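Local atomic coordinates of molybdopterin-guanine dinucleotide biosynthesis protein A (MobA) (Archaeoglobus fulgidus, PDB entry 3NGW), a protein that probably transfers GMP from GTP to molybdopterin in molybdenum cofactor biosynthesis. Residues G112-P125 against I149-V163. Residues are numbered along the deposited sequence; the frame is centred on the assembly and turned at random.
Sequences GCDALIPKHDYPEP and ILVPLERLNVVYYPV
Asp114 OD2 takes the backbone N-H of Asn157 at 2.7 Å, on its anti side and 17° out of the carboxylate plane. The backbone N of Asp114 in turn donates to Asn157 O (2.9 Å), so two bonds join these residues just ahead of the paired strands. With CG beside its own backbone N (chi1 -60°), the aspartate turns OD2 to Asn157 N, while OD1 binds Ser133 OG. Replaced by an alanine, this residue would probably leave Asn157 N and Ser133 OG without their carboxylate partner and the turn into strand 158-162 less firmly fixed.

Strands 115-119 and 158-162 then run parallel, beginning with Val159 N to Ala115 O at 2.8 Å, an almost straight bond. Further bonds follow between Ile117 and both Val159 and Tyr161, and Lys119 continues the pairing to Tyr161 and Val163. On the face bearing Ile117 and Tyr160, Ile117 CD1 meets Leu153 CD1 of helix 150-154 tip to tip at 3.5 Å. Pro123 CB lies 3.8 Å from Tyr160 CE1, and Pro125 CG rests on Ile149 CG2. On the other face, Tyr161 OH is bound by His103 of helix 98-111, which also packs on Leu116 and Pro118.

Strand 158-162 edges the mixed sheet, with strand 129-130 antiparallel beyond 115-119, consistent with a GT-A-like fold. Main-chain pairing depends little on side-chain identity, whereas its start uses the Asp114 carboxylate and the helix is seated by apolar side-chain shape.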
loop_
_atom_site.group_PDB
_atom_site.type_symbol
_atom_site.label_atom_id
_atom_site.label_comp_id
_atom_site.label_asym_id
_atom_site.label_seq_id
_atom_site.Cartn_x
_atom_site.Cartn_y
_atom_site.Cartn_z
ATOM N N GLY A 112 2.846 -8.929 -17.839
ATOM C CA GLY A 112 3.007 -7.823 -18.772
ATOM C C GLY A 112 1.754 -6.962 -18.847
ATOM O O GLY A 112 1.142 -6.816 -19.907
ATOM N N CYS A 113 1.378 -6.384 -17.712
ATOM C CA CYS A 113 0.187 -5.547 -17.608
ATOM C C CYS A 113 0.560 -4.278 -16.866
ATOM O O CYS A 113 1.620 -4.216 -16.258
ATOM C CB CYS A 113 -0.874 -6.283 -16.801
ATOM S SG CYS A 113 -0.252 -6.772 -15.171
ATOM N N ASP A 114 -0.307 -3.268 -16.897
ATOM C CA ASP A 114 0.001 -2.037 -16.179
ATOM C C ASP A 114 -0.187 -2.235 -14.672
ATOM O O ASP A 114 0.511 -1.626 -13.868
ATOM C CB ASP A 114 -0.863 -0.877 -16.669
ATOM C CG ASP A 114 -0.657 -0.582 -18.135
ATOM O OD1 ASP A 114 0.508 -0.489 -18.573
ATOM O OD2 ASP A 114 -1.668 -0.438 -18.846
ATOM N N ALA A 115 -1.124 -3.092 -14.292
ATOM C CA ALA A 115 -1.369 -3.369 -12.880
ATOM C C ALA A 115 -2.061 -4.714 -12.690
ATOM O O ALA A 115 -2.851 -5.151 -13.529
ATOM C CB ALA A 115 -2.216 -2.248 -12.258
ATOM N N LEU A 116 -1.733 -5.371 -11.586
ATOM C CA LEU A 116 -2.324 -6.652 -11.224
ATOM C C LEU A 116 -2.937 -6.387 -9.853
ATOM O O LEU A 116 -2.215 -6.208 -8.868
ATOM C CB LEU A 116 -1.251 -7.741 -11.117
ATOM C CG LEU A 116 -1.781 -9.105 -10.650
ATOM C CD1 LEU A 116 -2.467 -9.776 -11.812
ATOM C CD2 LEU A 116 -0.652 -9.980 -10.131
ATOM N N ILE A 117 -4.265 -6.360 -9.800
ATOM C CA ILE A 117 -4.991 -6.044 -8.575
ATOM C C ILE A 117 -5.896 -7.166 -8.083
ATOM O O ILE A 117 -6.745 -7.663 -8.826
ATOM C CB ILE A 117 -5.844 -4.766 -8.798
ATOM C CG1 ILE A 117 -4.922 -3.614 -9.208
ATOM C CG2 ILE A 117 -6.631 -4.423 -7.548
ATOM C CD1 ILE A 117 -5.645 -2.343 -9.606
ATOM N N PRO A 118 -5.726 -7.580 -6.819
ATOM C CA PRO A 118 -6.529 -8.647 -6.212
ATOM C C PRO A 118 -8.009 -8.270 -6.204
ATOM O O PRO A 118 -8.357 -7.104 -6.007
ATOM C CB PRO A 118 -5.948 -8.760 -4.803
ATOM C CG PRO A 118 -4.513 -8.343 -5.002
ATOM C CD PRO A 118 -4.663 -7.142 -5.901
ATOM N N LYS A 119 -8.879 -9.254 -6.415
ATOM C CA LYS A 119 -10.304 -8.972 -6.452
ATOM C C LYS A 119 -11.232 -10.144 -6.168
ATOM O O LYS A 119 -11.043 -11.245 -6.685
ATOM C CB LYS A 119 -10.669 -8.385 -7.817
ATOM C CG LYS A 119 -12.156 -8.211 -8.032
ATOM C CD LYS A 119 -12.467 -7.756 -9.437
ATOM C CE LYS A 119 -13.964 -7.543 -9.600
ATOM N NZ LYS A 119 -14.341 -7.144 -10.991
ATOM N N HIS A 120 -12.235 -9.887 -5.335
ATOM C CA HIS A 120 -13.260 -10.871 -5.012
ATOM C C HIS A 120 -14.482 -10.330 -5.750
ATOM O O HIS A 120 -14.701 -10.647 -6.923
ATOM C CB HIS A 120 -13.521 -10.928 -3.505
ATOM C CG HIS A 120 -13.421 -9.603 -2.817
ATOM N ND1 HIS A 120 -12.213 -9.017 -2.505
ATOM C CD2 HIS A 120 -14.377 -8.747 -2.384
ATOM C CE1 HIS A 120 -12.429 -7.858 -1.908
ATOM N NE2 HIS A 120 -13.734 -7.671 -1.822
ATOM N N ASP A 121 -15.269 -9.506 -5.070
ATOM C CA ASP A 121 -16.431 -8.880 -5.691
ATOM C C ASP A 121 -15.976 -7.467 -6.048
ATOM O O ASP A 121 -16.435 -6.870 -7.021
ATOM C CB ASP A 121 -17.611 -8.814 -4.711
ATOM C CG ASP A 121 -18.321 -10.152 -4.549
ATOM O OD1 ASP A 121 -18.869 -10.666 -5.549
ATOM O OD2 ASP A 121 -18.328 -10.686 -3.419
ATOM N N TYR A 122 -15.053 -6.953 -5.241
ATOM C CA TYR A 122 -14.503 -5.625 -5.436
ATOM C C TYR A 122 -12.980 -5.692 -5.379
ATOM O O TYR A 122 -12.420 -6.507 -4.643
ATOM C CB TYR A 122 -15.029 -4.679 -4.361
ATOM C CG TYR A 122 -16.531 -4.515 -4.375
ATOM C CD1 TYR A 122 -17.366 -5.428 -3.719
ATOM C CD2 TYR A 122 -17.121 -3.433 -5.030
ATOM C CE1 TYR A 122 -18.754 -5.257 -3.712
ATOM C CE2 TYR A 122 -18.503 -3.256 -5.031
ATOM C CZ TYR A 122 -19.313 -4.166 -4.369
ATOM O OH TYR A 122 -20.676 -3.956 -4.348
ATOM N N PRO A 123 -12.289 -4.829 -6.152
ATOM C CA PRO A 123 -10.826 -4.803 -6.186
ATOM C C PRO A 123 -10.214 -4.142 -4.965
ATOM O O PRO A 123 -10.875 -3.381 -4.264
ATOM C CB PRO A 123 -10.538 -4.023 -7.458
ATOM C CG PRO A 123 -11.643 -3.005 -7.449
ATOM C CD PRO A 123 -12.849 -3.831 -7.083
ATOM N N GLU A 124 -8.953 -4.458 -4.700
ATOM C CA GLU A 124 -8.231 -3.864 -3.584
ATOM C C GLU A 124 -6.968 -3.276 -4.185
ATOM O O GLU A 124 -5.935 -3.937 -4.237
ATOM C CB GLU A 124 -7.874 -4.914 -2.542
ATOM C CG GLU A 124 -6.961 -4.380 -1.467
ATOM C CD GLU A 124 -7.409 -3.034 -0.937
ATOM O OE1 GLU A 124 -7.144 -2.012 -1.599
ATOM O OE2 GLU A 124 -8.038 -2.992 0.139
ATOM N N PRO A 125 -7.039 -2.017 -4.652
ATOM C CA PRO A 125 -5.927 -1.293 -5.279
ATOM C C PRO A 125 -4.704 -0.978 -4.419
ATOM O O PRO A 125 -3.616 -0.763 -4.958
ATOM C CB PRO A 125 -6.590 -0.014 -5.785
ATOM C CG PRO A 125 -8.041 -0.382 -5.923
ATOM C CD PRO A 125 -8.268 -1.205 -4.687
ATOM N N ILE A 149 -9.097 6.133 -7.788
ATOM C CA ILE A 149 -8.183 5.232 -8.482
ATOM C C ILE A 149 -8.854 4.442 -9.611
ATOM O O ILE A 149 -8.228 4.157 -10.630
ATOM C CB ILE A 149 -7.522 4.249 -7.474
ATOM C CG1 ILE A 149 -6.333 3.546 -8.125
ATOM C CG2 ILE A 149 -8.547 3.232 -6.980
ATOM C CD1 ILE A 149 -5.148 4.444 -8.370
ATOM N N LEU A 150 -10.128 4.106 -9.437
ATOM C CA LEU A 150 -10.861 3.338 -10.442
ATOM C C LEU A 150 -10.921 4.025 -11.804
ATOM O O LEU A 150 -10.972 3.365 -12.842
ATOM C CB LEU A 150 -12.287 3.052 -9.954
ATOM C CG LEU A 150 -12.465 2.298 -8.628
ATOM C CD1 LEU A 150 -11.663 0.998 -8.680
ATOM C CD2 LEU A 150 -12.003 3.166 -7.452
ATOM N N VAL A 151 -10.920 5.353 -11.801
ATOM C CA VAL A 151 -10.987 6.108 -13.042
ATOM C C VAL A 151 -9.783 5.886 -13.953
ATOM O O VAL A 151 -9.945 5.515 -15.110
ATOM C CB VAL A 151 -11.139 7.614 -12.754
ATOM C CG1 VAL A 151 -11.109 8.402 -14.055
ATOM C CG2 VAL A 151 -12.443 7.856 -12.013
ATOM N N PRO A 152 -8.558 6.126 -13.450
ATOM C CA PRO A 152 -7.415 5.908 -14.341
ATOM C C PRO A 152 -7.158 4.431 -14.652
ATOM O O PRO A 152 -6.588 4.100 -15.694
ATOM C CB PRO A 152 -6.262 6.588 -13.603
ATOM C CG PRO A 152 -6.692 6.570 -12.171
ATOM C CD PRO A 152 -8.155 6.820 -12.212
ATOM N N LEU A 153 -7.598 3.543 -13.765
ATOM C CA LEU A 153 -7.408 2.112 -13.985
ATOM C C LEU A 153 -8.197 1.619 -15.199
ATOM O O LEU A 153 -7.820 0.633 -15.835
ATOM C CB LEU A 153 -7.813 1.315 -12.738
ATOM C CG LEU A 153 -6.840 1.431 -11.559
ATOM C CD1 LEU A 153 -7.334 0.627 -10.377
ATOM C CD2 LEU A 153 -5.463 0.955 -12.008
ATOM N N GLU A 154 -9.288 2.308 -15.520
ATOM C CA GLU A 154 -10.113 1.928 -16.660
ATOM C C GLU A 154 -9.421 2.233 -17.977
ATOM O O GLU A 154 -9.712 1.609 -18.995
ATOM C CB GLU A 154 -11.465 2.641 -16.597
ATOM C CG GLU A 154 -12.460 1.980 -15.651
ATOM C CD GLU A 154 -13.719 2.802 -15.452
ATOM O OE1 GLU A 154 -14.680 2.279 -14.840
ATOM O OE2 GLU A 154 -13.742 3.973 -15.899
ATOM N N ARG A 155 -8.499 3.191 -17.952
ATOM C CA ARG A 155 -7.749 3.562 -19.147
ATOM C C ARG A 155 -6.435 2.783 -19.269
ATOM O O ARG A 155 -5.627 3.058 -20.153
ATOM C CB ARG A 155 -7.438 5.059 -19.138
ATOM C CG ARG A 155 -8.558 5.961 -19.627
ATOM C CD ARG A 155 -8.035 7.385 -19.755
ATOM N NE ARG A 155 -8.781 8.206 -20.706
ATOM C CZ ARG A 155 -10.048 8.584 -20.553
ATOM N NH1 ARG A 155 -10.729 8.212 -19.476
ATOM N NH2 ARG A 155 -10.629 9.346 -21.473
ATOM N N LEU A 156 -6.229 1.809 -18.385
ATOM C CA LEU A 156 -5.009 1.003 -18.394
ATOM C C LEU A 156 -5.306 -0.479 -18.571
ATOM O O LEU A 156 -6.427 -0.926 -18.352
ATOM C CB LEU A 156 -4.245 1.195 -17.078
ATOM C CG LEU A 156 -3.751 2.600 -16.741
ATOM C CD1 LEU A 156 -3.250 2.638 -15.309
ATOM C CD2 LEU A 156 -2.661 3.010 -17.712
ATOM N N ASN A 157 -4.292 -1.244 -18.959
ATOM C CA ASN A 157 -4.454 -2.682 -19.125
ATOM C C ASN A 157 -4.269 -3.320 -17.746
ATOM O O ASN A 157 -3.147 -3.592 -17.323
ATOM C CB ASN A 157 -3.416 -3.214 -20.122
ATOM C CG ASN A 157 -3.384 -4.736 -20.191
ATOM O OD1 ASN A 157 -4.427 -5.393 -20.275
ATOM N ND2 ASN A 157 -2.179 -5.304 -20.174
ATOM N N VAL A 158 -5.380 -3.546 -17.049
ATOM C CA VAL A 158 -5.353 -4.121 -15.706
ATOM C C VAL A 158 -5.753 -5.597 -15.635
ATOM O O VAL A 158 -6.699 -6.028 -16.295
ATOM C CB VAL A 158 -6.284 -3.328 -14.755
ATOM C CG1 VAL A 158 -6.147 -3.852 -13.333
ATOM C CG2 VAL A 158 -5.948 -1.839 -14.810
ATOM N N VAL A 159 -5.022 -6.364 -14.826
ATOM C CA VAL A 159 -5.301 -7.783 -14.631
ATOM C C VAL A 159 -5.874 -7.973 -13.234
ATOM O O VAL A 159 -5.164 -7.811 -12.244
ATOM C CB VAL A 159 -4.022 -8.658 -14.735
ATOM C CG1 VAL A 159 -4.344 -10.096 -14.338
ATOM C CG2 VAL A 159 -3.481 -8.629 -16.154
ATOM N N TYR A 160 -7.156 -8.300 -13.144
ATOM C CA TYR A 160 -7.769 -8.509 -11.840
ATOM C C TYR A 160 -7.560 -9.955 -11.408
ATOM O O TYR A 160 -8.115 -10.877 -11.991
ATOM C CB TYR A 160 -9.247 -8.116 -11.907
ATOM C CG TYR A 160 -9.408 -6.610 -12.009
ATOM C CD1 TYR A 160 -9.245 -5.799 -10.887
ATOM C CD2 TYR A 160 -9.646 -5.991 -13.237
ATOM C CE1 TYR A 160 -9.312 -4.408 -10.983
ATOM C CE2 TYR A 160 -9.714 -4.594 -13.345
ATOM C CZ TYR A 160 -9.546 -3.814 -12.212
ATOM O OH TYR A 160 -9.596 -2.436 -12.291
ATOM N N TYR A 161 -6.726 -10.138 -10.390
ATOM C CA TYR A 161 -6.391 -11.456 -9.882
ATOM C C TYR A 161 -7.398 -11.952 -8.849
ATOM O O TYR A 161 -7.669 -11.277 -7.857
ATOM C CB TYR A 161 -5.002 -11.416 -9.258
ATOM C CG TYR A 161 -4.283 -12.742 -9.233
ATOM C CD1 TYR A 161 -3.758 -13.295 -10.400
ATOM C CD2 TYR A 161 -4.090 -13.425 -8.035
ATOM C CE1 TYR A 161 -3.049 -14.497 -10.372
ATOM C CE2 TYR A 161 -3.385 -14.626 -7.996
ATOM C CZ TYR A 161 -2.865 -15.152 -9.169
ATOM O OH TYR A 161 -2.141 -16.316 -9.126
ATOM N N PRO A 162 -7.964 -13.150 -9.071
ATOM C CA PRO A 162 -8.942 -13.722 -8.145
ATOM C C PRO A 162 -8.325 -13.892 -6.767
ATOM O O PRO A 162 -7.349 -14.629 -6.594
ATOM C CB PRO A 162 -9.289 -15.060 -8.793
ATOM C CG PRO A 162 -9.086 -14.789 -10.251
ATOM C CD PRO A 162 -7.780 -14.035 -10.233
ATOM N N VAL A 163 -8.899 -13.209 -5.786
ATOM C CA VAL A 163 -8.378 -13.284 -4.435
ATOM C C VAL A 163 -8.269 -14.734 -3.962
ATOM O O VAL A 163 -7.415 -15.059 -3.141
ATOM C CB VAL A 163 -9.247 -12.458 -3.449
ATOM C CG1 VAL A 163 -10.654 -13.033 -3.359
ATOM C CG2 VAL A 163 -8.587 -12.441 -2.088
#